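Local structure of glycosyltransferase (Streptomyces viridochromogenes, 2IUY) at residues A[6-11]-A[48-53]; A[38-43]-A[149-154]; A[112-117]-A[131-136]; A[176-181]-A[208-213]. The protein is a GT-B glycosyltransferase involved in avilamycin A biosynthesis that binds UDP and probably transfers a sugar from a nucleotide-activated donor. All coordinates share one frame; numbering follows the deposited sequence.

Contact 1. Residues A[6-11]-A[48-53]; sequences VALVNI and HEVFLL
Four backbone hydrogen bonds join the parallel strands 6-9 and 49-53, and a fifth follows just past V9. V6 N donates to E49 O at 2.8 Å, and V6 O accepts F51 N at the same distance in a nearly straight bond (174°). L8 N and L8 O repeat the pattern with F51 O and L53 N. The fifth runs from N10 N to L53 O at 2.9 Å, with the donor lifted above the carbonyl plane. Weaker CA-H...O contacts run between these rungs, such as A7 CA to F51 O at 3.3 Å. The two strands flank helix 31-45 in the chain, so this is a beta-alpha-beta crossover of the N-terminal Rossmann-like domain of a GT-B enzyme. Apolar contacts lie on both faces of the sheet. On one, L8 CD1 meets V50 CG1 at 3.7 Å as the two chains cross obliquely, and helix 31-45 covers L8 through L39 and M40. On the other, L53 CD1 sits 3.9 Å from both A7 CB and V9 CG2. I76 of helix 73-82 packs there on V9 and L53. Polar ends turn to neighbouring backbone: N10 ND2 bonds G54 O, and H48 ND1 bonds L4 N.

Contact 2. Residues A[38-43]-A[149-154]; sequences NLMDGL and PARYRS
Y152 OH is held by two hydrogen bonds. One, with E260 OE2, is outside the two segments. The other comes from N38 ND2 and is weak, long at 3.4 Å but almost straight at 174°. N38 and Y152 meet tip to tip, with the amide only 24° from the plane of the ring. N38 OD1 lies at the ring edge, 3.8 Å from Y152 CE2, and accepts a bond from D148 N. That bond fixes the turn of the amide, so its NH2 faces the phenol oxygen.

Beside this pair, R151 and D41 form a two-point salt bridge. R151 NH2 gives a 2.9 Å bond to the syn lone pair of D41 OD1. R151 NE also lies 2.9 Å from D41 OD2, but that bond is bent and weak. The arginine is extended from CG to NE, and its guanidinium is tilted 22° from the carboxylate. The selenomethionine M40 crosses the R151 side chain at about a right angle, with M40 CE 3.5 Å from R151 NH2. D148 OD2 lies close to D41 OD2. The two acids could raise each other's pKa, an effect that R151 would offset.

E260 binds UDP, as does R225, which also touches Y152. The contact therefore adjoins the nucleotide site in the cleft of the GT-B fold. It joins helix 31-45 of the N-terminal domain to the loop leading to strand 165-168. Helix 222-231 packs against Y152 and R153, while helix 321-336 touches L39, L43 and P149.

Contact 3. Residues A[112-117]-A[131-136]; sequences HFTTRP and RAHCGG
The imidazole of H133 turns its edge to T114. Its CG is anti to the backbone N (chi1 -176°), and this swings the ring across to the other segment. H133 CD2 comes to 2.9 Å from T114 O, a tight approach. The two side chains cross obliquely. One water links their tips: T114 OG1 donates to it at 3.0 Å, and it lies 2.8 Å from H133 NE2 at the ring edge. T114 OG1 also accepts a bond from C251 N. A second water donates to both T114 O and H133 O, so the carbonyls are bridged as well.

C134 lies between these groups and R116. Its SG points in among the backbone carbonyls of 113-115, 3.4 Å from T115 O. Its CB rests 3.8 Å from P117 CD. R116 bends at chi3 (59°) and curls over the end of helix 128-133. R116 NE donates to C134 O at 3.0 Å, from well above the carbonyl plane. R116 NH2 reaches 3.7 Å from G135 CA. G135 takes positive phi in the Schellman motif that ends the helix.

The contact thus ties the helix end to the loop after strand 106-111. Y125 of strand 123-125 and H111 of strand 106-111 pack on P117 and C134. I32 of helix 31-45 touches H112 and F113.

Contact 4. Residues A[176-181]-A[208-213]; sequences GALEAA and RRYGST
L178 has its CG anti to the backbone N (chi1 175°), which carries its fork out from helix 177-187 toward R209 and Y210. Both of these have CG anti to the carbonyl carbon. R209 then bends at chi3 (47°), and this lays its guanidinium over the leucine.

The two methyls of L178 take different partners. CD1 comes to the edge of the Y210 ring, in its plane, and lies 3.7 Å from Y210 CE2. CD2 sits over one face of the R209 guanidinium, offset toward the rim and 3.9 Å from R209 NH1. L178 crosses each of them at about a right angle. R209 NH1 also forms a salt bridge with E205, which anchors the charged end next to the apolar contact.

A181 meets the base of the tyrosine. Its CB is 3.6 Å from Y210 CB and 3.7 Å from Y210 CD2. The A181 carbonyl lies over one face of the ring. Further on, T213 CG2 is anti to its own backbone N and rests 3.6 Å from A181 O. T213 N bonds back to Y210 O at 2.9 Å, which holds the turn through 210-213. No hydrogen bond joins the two segments, so the contact is packing alone.

It joins helices 177-187 and 200-210, consecutive crossover helices of the C-terminal Rossmann-like domain. I206 of the second helix also packs on A177 and L178. Strand 191-194 runs alongside, where L191 touches A180, A181 and T213.

From the N terminus, contact 1 closes first, pairing strand 5-9 with strand 49-53 across helix 31-45. Contact 2 starts on that helix, so its segments alternate with those of contact 1. The two touch: L8 CD1 packs on M40 CB at 3.7 Å. Contact 2 then spans over a hundred residues, tying the N-terminal domain to the loop before strand 165-168. Contact 3 falls within that span and closes a short loop at the far end of the first sheet. It touches contact 1 through I11 and F113. Contact 4 comes last, in series, within the second domain. Its centre is about 39 Å from that of contact 1.

Contact 1. Residues A[6-11]-A[48-53]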
loop_
_atom_site.group_PDB
_atom_site.type_symbol
_atom_site.label_atom_id
_atom_site.label_comp_id
_atom_site.label_asym_id
_atom_site.label_seq_id
_atom_site.Cartn_x
_atom_site.Cartn_y
_atom_site.Cartn_z
ATOM N N VAL A 6 -6.803 19.600 -5.722
ATOM C CA VAL A 6 -6.702 18.633 -4.612
ATOM C C VAL A 6 -5.290 18.719 -4.023
ATOM O O VAL A 6 -4.286 18.549 -4.743
ATOM C CB VAL A 6 -7.012 17.159 -5.009
ATOM C CG1 VAL A 6 -7.009 16.204 -3.731
ATOM C CG2 VAL A 6 -8.347 17.001 -5.853
ATOM N N ALA A 7 -5.213 19.034 -2.738
ATOM C CA ALA A 7 -3.954 18.972 -2.009
ATOM C C ALA A 7 -3.851 17.582 -1.421
ATOM O O ALA A 7 -4.680 17.217 -0.582
ATOM C CB ALA A 7 -3.914 20.017 -0.914
ATOM N N LEU A 8 -2.863 16.803 -1.900
ATOM C CA LEU A 8 -2.617 15.427 -1.456
ATOM C C LEU A 8 -1.450 15.468 -0.529
ATOM O O LEU A 8 -0.380 15.850 -0.982
ATOM C CB LEU A 8 -2.200 14.503 -2.604
ATOM C CG LEU A 8 -3.230 13.851 -3.502
ATOM C CD1 LEU A 8 -2.471 12.937 -4.542
ATOM C CD2 LEU A 8 -4.309 13.110 -2.658
ATOM N N VAL A 9 -1.635 15.039 0.731
ATOM C CA VAL A 9 -0.598 15.198 1.737
ATOM C C VAL A 9 -0.041 13.842 1.969
ATOM O O VAL A 9 -0.701 12.969 2.545
ATOM C CB VAL A 9 -1.099 15.845 3.117
ATOM C CG1 VAL A 9 0.102 16.297 3.960
ATOM C CG2 VAL A 9 -1.990 17.077 2.867
ATOM N N ASN A 10 1.183 13.654 1.478
ATOM C CA ASN A 10 1.953 12.455 1.717
ATOM C C ASN A 10 2.455 12.512 3.136
ATOM O O ASN A 10 2.601 13.605 3.702
ATOM C CB ASN A 10 3.174 12.439 0.777
ATOM C CG ASN A 10 4.036 11.221 0.961
ATOM O OD1 ASN A 10 3.531 10.101 1.000
ATOM N ND2 ASN A 10 5.348 11.417 1.038
ATOM N N ILE A 11 2.762 11.337 3.678
ATOM C CA ILE A 11 3.368 11.180 5.009
ATOM C C ILE A 11 4.822 11.685 4.935
ATOM O O ILE A 11 5.643 11.105 4.198
ATOM C CB ILE A 11 3.329 9.690 5.485
ATOM C CG1 ILE A 11 3.906 9.560 6.897
ATOM C CG2 ILE A 11 4.116 8.742 4.500
ATOM C CD1 ILE A 11 3.643 8.173 7.553
ATOM N N HIS A 48 -8.366 16.589 -12.767
ATOM C CA HIS A 48 -8.144 17.406 -11.543
ATOM C C HIS A 48 -6.723 17.875 -11.342
ATOM O O HIS A 48 -5.777 17.280 -11.871
ATOM C CB HIS A 48 -8.658 16.648 -10.316
ATOM C CG HIS A 48 -10.073 16.185 -10.504
ATOM N ND1 HIS A 48 -11.122 17.065 -10.569
ATOM C CD2 HIS A 48 -10.586 14.966 -10.791
ATOM C CE1 HIS A 48 -12.240 16.399 -10.790
ATOM N NE2 HIS A 48 -11.941 15.124 -10.938
ATOM N N GLU A 49 -6.573 18.995 -10.630
ATOM C CA GLU A 49 -5.275 19.547 -10.413
ATOM C C GLU A 49 -4.746 19.025 -9.056
ATOM O O GLU A 49 -5.479 18.986 -8.107
ATOM C CB GLU A 49 -5.356 21.077 -10.479
ATOM C CG GLU A 49 -4.095 21.705 -10.923
ATOM C CD GLU A 49 -4.129 23.215 -10.906
ATOM O OE1 GLU A 49 -5.257 23.780 -10.890
ATOM O OE2 GLU A 49 -3.010 23.807 -10.889
ATOM N N VAL A 50 -3.496 18.559 -9.002
ATOM C CA VAL A 50 -2.944 17.935 -7.791
ATOM C C VAL A 50 -1.733 18.749 -7.273
ATOM O O VAL A 50 -0.830 19.094 -8.043
ATOM C CB VAL A 50 -2.591 16.421 -8.011
ATOM C CG1 VAL A 50 -1.887 15.817 -6.779
ATOM C CG2 VAL A 50 -3.836 15.642 -8.323
ATOM N N PHE A 51 -1.801 19.130 -5.988
ATOM C CA PHE A 51 -0.741 19.803 -5.261
ATOM C C PHE A 51 -0.262 18.740 -4.285
ATOM O O PHE A 51 -1.030 18.271 -3.475
ATOM C CB PHE A 51 -1.301 21.079 -4.564
ATOM C CG PHE A 51 -1.803 22.101 -5.548
ATOM C CD1 PHE A 51 -0.951 23.116 -6.013
ATOM C CD2 PHE A 51 -3.096 21.982 -6.096
ATOM C CE1 PHE A 51 -1.403 24.028 -6.949
ATOM C CE2 PHE A 51 -3.576 22.886 -7.061
ATOM C CZ PHE A 51 -2.739 23.916 -7.476
ATOM N N LEU A 52 0.988 18.286 -4.468
ATOM C CA LEU A 52 1.541 17.214 -3.672
ATOM C C LEU A 52 2.341 17.885 -2.578
ATOM O O LEU A 52 3.194 18.719 -2.873
ATOM C CB LEU A 52 2.411 16.240 -4.524
ATOM C CG LEU A 52 3.281 15.229 -3.784
ATOM C CD1 LEU A 52 2.341 14.174 -3.092
ATOM C CD2 LEU A 52 4.307 14.549 -4.756
ATOM N N LEU A 53 2.054 17.495 -1.334
ATOM C CA LEU A 53 2.691 18.034 -0.148
ATOM C C LEU A 53 3.320 16.859 0.571
ATOM O O LEU A 53 2.873 15.704 0.408
ATOM C CB LEU A 53 1.638 18.663 0.772
ATOM C CG LEU A 53 1.070 19.986 0.301
ATOM C CD1 LEU A 53 -0.351 19.917 0.722
ATOM C CD2 LEU A 53 1.822 21.124 1.071
#

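Contact 2. Residues A[38-43]-A[149-154]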
loop_
_atom_site.group_PDB
_atom_site.type_symbol
_atom_site.label_atom_id
_atom_site.label_comp_id
_atom_site.label_asym_id
_atom_site.label_seq_id
_atom_site.Cartn_x
_atom_site.Cartn_y
_atom_site.Cartn_z
ATOM N N ASN A 38 -0.142 6.369 -7.101
ATOM C CA ASN A 38 -1.138 5.692 -7.877
ATOM C C ASN A 38 -2.474 6.458 -7.838
ATOM O O ASN A 38 -3.170 6.601 -8.882
ATOM C CB ASN A 38 -1.349 4.232 -7.356
ATOM C CG ASN A 38 -0.232 3.291 -7.790
ATOM O OD1 ASN A 38 0.031 3.114 -8.994
ATOM N ND2 ASN A 38 0.388 2.634 -6.815
ATOM N N LEU A 39 -2.811 6.937 -6.646
ATOM C CA LEU A 39 -3.954 7.852 -6.443
ATOM C C LEU A 39 -3.846 9.112 -7.308
ATOM O O LEU A 39 -4.787 9.493 -8.013
ATOM C CB LEU A 39 -4.150 8.222 -4.946
ATOM C CG LEU A 39 -5.349 9.184 -4.716
ATOM C CD1 LEU A 39 -6.657 8.651 -5.375
ATOM C CD2 LEU A 39 -5.608 9.552 -3.284
HETATM N N MSE A 40 -2.696 9.750 -7.216
HETATM C CA MSE A 40 -2.405 10.976 -7.926
HETATM C C MSE A 40 -2.569 10.820 -9.453
HETATM O O MSE A 40 -3.045 11.723 -10.124
HETATM C CB MSE A 40 -0.971 11.356 -7.570
HETATM C CG MSE A 40 -0.349 12.414 -8.417
HETATM SE SE MSE A 40 1.495 12.633 -7.782
HETATM C CE MSE A 40 2.347 11.150 -8.784
ATOM N N ASP A 41 -2.109 9.685 -9.990
ATOM C CA ASP A 41 -2.192 9.388 -11.428
ATOM C C ASP A 41 -3.660 9.328 -11.821
ATOM O O ASP A 41 -4.056 9.863 -12.850
ATOM C CB ASP A 41 -1.578 8.021 -11.736
ATOM C CG ASP A 41 -0.070 8.016 -11.666
ATOM O OD1 ASP A 41 0.545 9.078 -11.389
ATOM O OD2 ASP A 41 0.491 6.914 -11.878
ATOM N N GLY A 42 -4.469 8.658 -11.006
ATOM C CA GLY A 42 -5.951 8.607 -11.240
ATOM C C GLY A 42 -6.600 9.994 -11.327
ATOM O O GLY A 42 -7.327 10.282 -12.296
ATOM N N LEU A 43 -6.337 10.834 -10.319
ATOM C CA LEU A 43 -6.903 12.168 -10.191
ATOM C C LEU A 43 -6.513 13.066 -11.380
ATOM O O LEU A 43 -7.337 13.766 -11.878
ATOM C CB LEU A 43 -6.437 12.820 -8.873
ATOM C CG LEU A 43 -7.032 12.179 -7.604
ATOM C CD1 LEU A 43 -6.345 12.692 -6.391
ATOM C CD2 LEU A 43 -8.607 12.416 -7.574
ATOM N N PRO A 149 -1.794 0.636 -13.654
ATOM C CA PRO A 149 -1.089 -0.356 -14.444
ATOM C C PRO A 149 0.097 0.205 -15.211
ATOM O O PRO A 149 1.071 -0.542 -15.396
ATOM C CB PRO A 149 -2.151 -0.915 -15.401
ATOM C CG PRO A 149 -3.496 -0.472 -14.827
ATOM C CD PRO A 149 -3.245 0.675 -13.914
ATOM N N ALA A 150 0.052 1.481 -15.618
ATOM C CA ALA A 150 1.174 2.110 -16.353
ATOM C C ALA A 150 2.443 2.111 -15.528
ATOM O O ALA A 150 3.524 2.175 -16.065
ATOM C CB ALA A 150 0.830 3.573 -16.822
ATOM N N ARG A 151 2.325 2.060 -14.213
ATOM C CA ARG A 151 3.506 2.068 -13.345
ATOM C C ARG A 151 4.107 0.675 -13.187
ATOM O O ARG A 151 5.174 0.541 -12.577
ATOM C CB ARG A 151 3.180 2.647 -11.958
ATOM C CG ARG A 151 3.012 4.168 -11.944
ATOM C CD ARG A 151 3.290 4.813 -10.575
ATOM N NE ARG A 151 2.987 6.255 -10.623
ATOM C CZ ARG A 151 3.847 7.259 -10.860
ATOM N NH1 ARG A 151 5.136 7.040 -11.080
ATOM N NH2 ARG A 151 3.398 8.520 -10.892
ATOM N N TYR A 152 3.402 -0.346 -13.680
ATOM C CA TYR A 152 3.810 -1.742 -13.494
ATOM C C TYR A 152 4.054 -2.424 -14.829
ATOM O O TYR A 152 3.671 -1.903 -15.903
ATOM C CB TYR A 152 2.811 -2.525 -12.599
ATOM C CG TYR A 152 2.747 -1.852 -11.234
ATOM C CD1 TYR A 152 3.634 -2.203 -10.196
ATOM C CD2 TYR A 152 1.870 -0.785 -11.022
ATOM C CE1 TYR A 152 3.606 -1.511 -8.973
ATOM C CE2 TYR A 152 1.849 -0.103 -9.821
ATOM C CZ TYR A 152 2.700 -0.467 -8.817
ATOM O OH TYR A 152 2.608 0.263 -7.659
ATOM N N ARG A 153 4.699 -3.585 -14.753
ATOM C CA ARG A 153 4.940 -4.371 -15.939
ATOM C C ARG A 153 3.618 -4.919 -16.472
ATOM O O ARG A 153 2.738 -5.374 -15.711
ATOM C CB ARG A 153 5.933 -5.504 -15.681
ATOM C CG ARG A 153 7.308 -5.089 -15.249
ATOM C CD ARG A 153 8.162 -4.473 -16.363
ATOM N NE ARG A 153 9.458 -4.068 -15.812
ATOM C CZ ARG A 153 9.903 -2.815 -15.735
ATOM N NH1 ARG A 153 9.193 -1.803 -16.237
ATOM N NH2 ARG A 153 11.108 -2.574 -15.201
ATOM N N SER A 154 3.527 -4.902 -17.789
ATOM C CA SER A 154 2.351 -5.256 -18.507
ATOM C C SER A 154 2.526 -6.614 -19.145
ATOM O O SER A 154 3.632 -7.169 -19.180
ATOM C CB SER A 154 2.104 -4.193 -19.580
ATOM O OG SER A 154 3.072 -4.338 -20.604
#

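Contact 3. Residues A[112-117]-A[131-136]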
loop_
_atom_site.group_PDB
_atom_site.type_symbol
_atom_site.label_atom_id
_atom_site.label_comp_id
_atom_site.label_asym_id
_atom_site.label_seq_id
_atom_site.Cartn_x
_atom_site.Cartn_y
_atom_site.Cartn_z
ATOM N N HIS A 112 -4.073 4.768 6.613
ATOM C CA HIS A 112 -3.165 3.688 6.243
ATOM C C HIS A 112 -2.585 2.932 7.457
ATOM O O HIS A 112 -1.530 2.266 7.341
ATOM C CB HIS A 112 -2.043 4.262 5.377
ATOM C CG HIS A 112 -2.562 4.962 4.139
ATOM N ND1 HIS A 112 -3.353 4.322 3.210
ATOM C CD2 HIS A 112 -2.387 6.222 3.677
ATOM C CE1 HIS A 112 -3.668 5.163 2.242
ATOM N NE2 HIS A 112 -3.073 6.319 2.486
ATOM N N PHE A 113 -3.248 3.040 8.609
ATOM C CA PHE A 113 -2.640 2.473 9.849
ATOM C C PHE A 113 -3.579 1.511 10.598
ATOM O O PHE A 113 -4.788 1.609 10.469
ATOM C CB PHE A 113 -2.109 3.608 10.763
ATOM C CG PHE A 113 -1.015 4.380 10.152
ATOM C CD1 PHE A 113 0.279 3.909 10.190
ATOM C CD2 PHE A 113 -1.273 5.583 9.496
ATOM C CE1 PHE A 113 1.325 4.620 9.576
ATOM C CE2 PHE A 113 -0.243 6.308 8.916
ATOM C CZ PHE A 113 1.048 5.827 8.947
ATOM N N THR A 114 -2.999 0.564 11.347
ATOM C CA THR A 114 -3.760 -0.350 12.203
ATOM C C THR A 114 -4.351 0.375 13.432
ATOM O O THR A 114 -5.279 -0.098 14.089
ATOM C CB THR A 114 -2.863 -1.503 12.651
ATOM O OG1 THR A 114 -3.659 -2.559 13.145
ATOM C CG2 THR A 114 -1.878 -1.060 13.742
ATOM N N THR A 115 -3.793 1.539 13.722
ATOM C CA THR A 115 -4.137 2.348 14.895
ATOM C C THR A 115 -5.362 3.231 14.601
ATOM O O THR A 115 -5.720 3.468 13.450
ATOM C CB THR A 115 -2.917 3.225 15.318
ATOM O OG1 THR A 115 -2.411 3.921 14.189
ATOM C CG2 THR A 115 -1.773 2.355 15.886
ATOM N N ARG A 116 -6.008 3.737 15.628
ATOM C CA ARG A 116 -7.217 4.539 15.375
ATOM C C ARG A 116 -6.813 5.947 14.942
ATOM O O ARG A 116 -5.854 6.516 15.519
ATOM C CB ARG A 116 -8.038 4.610 16.626
ATOM C CG ARG A 116 -8.395 3.245 17.188
ATOM C CD ARG A 116 -9.455 3.427 18.251
ATOM N NE ARG A 116 -10.663 4.068 17.716
ATOM C CZ ARG A 116 -11.789 4.251 18.417
ATOM N NH1 ARG A 116 -11.853 3.873 19.699
ATOM N NH2 ARG A 116 -12.855 4.812 17.827
ATOM N N PRO A 117 -7.508 6.510 13.921
ATOM C CA PRO A 117 -7.079 7.793 13.310
ATOM C C PRO A 117 -7.103 9.018 14.219
ATOM O O PRO A 117 -8.005 9.188 15.022
ATOM C CB PRO A 117 -8.087 7.989 12.132
ATOM C CG PRO A 117 -9.237 7.099 12.471
ATOM C CD PRO A 117 -8.701 5.953 13.228
ATOM N N ARG A 131 -11.560 -0.529 8.920
ATOM C CA ARG A 131 -12.610 0.378 9.406
ATOM C C ARG A 131 -13.188 -0.077 10.776
ATOM O O ARG A 131 -13.312 0.727 11.709
ATOM C CB ARG A 131 -13.744 0.544 8.381
ATOM C CG ARG A 131 -14.864 1.515 8.917
ATOM C CD ARG A 131 -15.982 1.745 7.916
ATOM N NE ARG A 131 -16.632 0.472 7.632
ATOM C CZ ARG A 131 -17.631 0.309 6.775
ATOM N NH1 ARG A 131 -18.111 1.355 6.073
ATOM N NH2 ARG A 131 -18.128 -0.918 6.601
ATOM N N ALA A 132 -13.552 -1.346 10.880
ATOM C CA ALA A 132 -14.055 -1.965 12.119
ATOM C C ALA A 132 -13.048 -1.846 13.316
ATOM O O ALA A 132 -13.402 -1.424 14.430
ATOM C CB ALA A 132 -14.352 -3.453 11.816
ATOM N N HIS A 133 -11.799 -2.244 13.040
ATOM C CA HIS A 133 -10.715 -2.266 13.948
ATOM C C HIS A 133 -10.389 -0.853 14.460
ATOM O O HIS A 133 -10.005 -0.652 15.648
ATOM C CB HIS A 133 -9.518 -2.884 13.184
ATOM C CG HIS A 133 -8.294 -3.077 14.020
ATOM N ND1 HIS A 133 -8.191 -4.072 14.971
ATOM C CD2 HIS A 133 -7.123 -2.395 14.057
ATOM C CE1 HIS A 133 -7.014 -3.991 15.559
ATOM N NE2 HIS A 133 -6.348 -2.981 15.024
ATOM N N CYS A 134 -10.512 0.135 13.573
ATOM C CA CYS A 134 -10.177 1.519 13.919
ATOM C C CYS A 134 -11.333 2.270 14.543
ATOM O O CYS A 134 -11.190 3.456 14.858
ATOM C CB CYS A 134 -9.671 2.276 12.683
ATOM S SG CYS A 134 -8.106 1.574 12.053
ATOM N N GLY A 135 -12.482 1.606 14.708
ATOM C CA GLY A 135 -13.660 2.291 15.261
ATOM C C GLY A 135 -14.393 3.210 14.292
ATOM O O GLY A 135 -15.162 4.063 14.728
ATOM N N GLY A 136 -14.202 3.027 12.977
ATOM C CA GLY A 136 -14.902 3.843 11.965
ATOM C C GLY A 136 -16.365 3.458 11.881
ATOM O O GLY A 136 -16.712 2.294 12.020
HETATM O O HOH W 1 -3.816 -2.586 16.096
HETATM O O HOH W 2 -7.213 0.182 15.943
#

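Contact 4. Residues A[176-181]-A[208-213]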
loop_
_atom_site.group_PDB
_atom_site.type_symbol
_atom_site.label_atom_id
_atom_site.label_comp_id
_atom_site.label_asym_id
_atom_site.label_seq_id
_atom_site.Cartn_x
_atom_site.Cartn_y
_atom_site.Cartn_z
ATOM N N GLY A 176 5.017 -11.230 8.747
ATOM C CA GLY A 176 4.979 -12.664 8.501
ATOM C C GLY A 176 6.078 -13.138 7.550
ATOM O O GLY A 176 5.867 -14.093 6.805
ATOM N N ALA A 177 7.243 -12.504 7.591
ATOM C CA ALA A 177 8.401 -12.948 6.785
ATOM C C ALA A 177 8.760 -14.404 7.099
ATOM O O ALA A 177 9.075 -15.204 6.195
ATOM C CB ALA A 177 9.626 -12.014 6.989
ATOM N N LEU A 178 8.721 -14.731 8.384
ATOM C CA LEU A 178 9.076 -16.068 8.867
ATOM C C LEU A 178 8.105 -17.107 8.368
ATOM O O LEU A 178 8.483 -18.157 7.850
ATOM C CB LEU A 178 9.137 -16.091 10.408
ATOM C CG LEU A 178 9.379 -17.521 10.969
ATOM C CD1 LEU A 178 10.851 -17.903 10.747
ATOM C CD2 LEU A 178 9.061 -17.579 12.414
ATOM N N GLU A 179 6.834 -16.796 8.496
ATOM C CA GLU A 179 5.771 -17.656 7.961
ATOM C C GLU A 179 5.788 -17.820 6.445
ATOM O O GLU A 179 5.449 -18.871 5.932
ATOM C CB GLU A 179 4.415 -17.137 8.445
ATOM C CG GLU A 179 4.218 -17.298 9.979
ATOM C CD GLU A 179 4.881 -16.205 10.832
ATOM O OE1 GLU A 179 5.410 -15.180 10.308
ATOM O OE2 GLU A 179 4.876 -16.361 12.067
ATOM N N ALA A 180 6.154 -16.778 5.729
ATOM C CA ALA A 180 6.378 -16.854 4.295
ATOM C C ALA A 180 7.574 -17.783 3.988
ATOM O O ALA A 180 7.550 -18.570 3.007
ATOM C CB ALA A 180 6.622 -15.461 3.749
ATOM N N ALA A 181 8.627 -17.711 4.804
ATOM C CA ALA A 181 9.764 -18.663 4.617
ATOM C C ALA A 181 9.252 -20.103 4.791
ATOM O O ALA A 181 9.521 -20.971 3.936
ATOM C CB ALA A 181 10.933 -18.356 5.588
ATOM N N ARG A 208 18.405 -18.956 10.340
ATOM C CA ARG A 208 18.575 -20.202 11.088
ATOM C C ARG A 208 17.595 -21.304 10.676
ATOM O O ARG A 208 17.985 -22.430 10.384
ATOM C CB ARG A 208 18.469 -19.912 12.598
ATOM C CG ARG A 208 18.616 -21.137 13.472
ATOM C CD ARG A 208 18.540 -20.833 14.983
ATOM N NE ARG A 208 17.191 -20.513 15.483
ATOM C CZ ARG A 208 16.223 -21.394 15.754
ATOM N NH1 ARG A 208 16.397 -22.700 15.552
ATOM N NH2 ARG A 208 15.062 -20.956 16.217
ATOM N N ARG A 209 16.314 -20.974 10.670
ATOM C CA ARG A 209 15.272 -21.954 10.449
ATOM C C ARG A 209 15.055 -22.294 8.979
ATOM O O ARG A 209 14.735 -23.439 8.676
ATOM C CB ARG A 209 13.969 -21.498 11.111
ATOM C CG ARG A 209 14.130 -21.412 12.636
ATOM C CD ARG A 209 12.924 -20.794 13.342
ATOM N NE ARG A 209 11.645 -21.350 12.891
ATOM C CZ ARG A 209 10.492 -21.171 13.545
ATOM N NH1 ARG A 209 10.475 -20.459 14.677
ATOM N NH2 ARG A 209 9.369 -21.728 13.085
ATOM N N TYR A 210 15.216 -21.292 8.098
ATOM C CA TYR A 210 14.898 -21.418 6.674
ATOM C C TYR A 210 15.961 -20.856 5.741
ATOM O O TYR A 210 15.650 -20.453 4.624
ATOM C CB TYR A 210 13.550 -20.745 6.383
ATOM C CG TYR A 210 12.445 -21.343 7.197
ATOM C CD1 TYR A 210 11.949 -22.610 6.896
ATOM C CD2 TYR A 210 11.911 -20.655 8.285
ATOM C CE1 TYR A 210 10.927 -23.192 7.660
ATOM C CE2 TYR A 210 10.892 -21.214 9.046
ATOM C CZ TYR A 210 10.389 -22.477 8.719
ATOM O OH TYR A 210 9.376 -23.043 9.475
ATOM N N GLY A 211 17.225 -20.874 6.180
ATOM C CA GLY A 211 18.337 -20.333 5.358
ATOM C C GLY A 211 18.382 -20.808 3.897
ATOM O O GLY A 211 18.585 -20.010 2.966
ATOM N N SER A 212 18.174 -22.100 3.699
ATOM C CA SER A 212 18.309 -22.711 2.382
ATOM C C SER A 212 17.120 -22.338 1.497
ATOM O O SER A 212 17.153 -22.482 0.283
ATOM C CB SER A 212 18.473 -24.225 2.501
ATOM O OG SER A 212 17.298 -24.840 3.024
ATOM N N THR A 213 16.072 -21.830 2.123
ATOM C CA THR A 213 14.882 -21.341 1.425
ATOM C C THR A 213 14.999 -19.867 1.050
ATOM O O THR A 213 14.703 -19.505 -0.088
ATOM C CB THR A 213 13.682 -21.551 2.310
ATOM O OG1 THR A 213 13.511 -22.945 2.448
ATOM C CG2 THR A 213 12.352 -20.902 1.741
#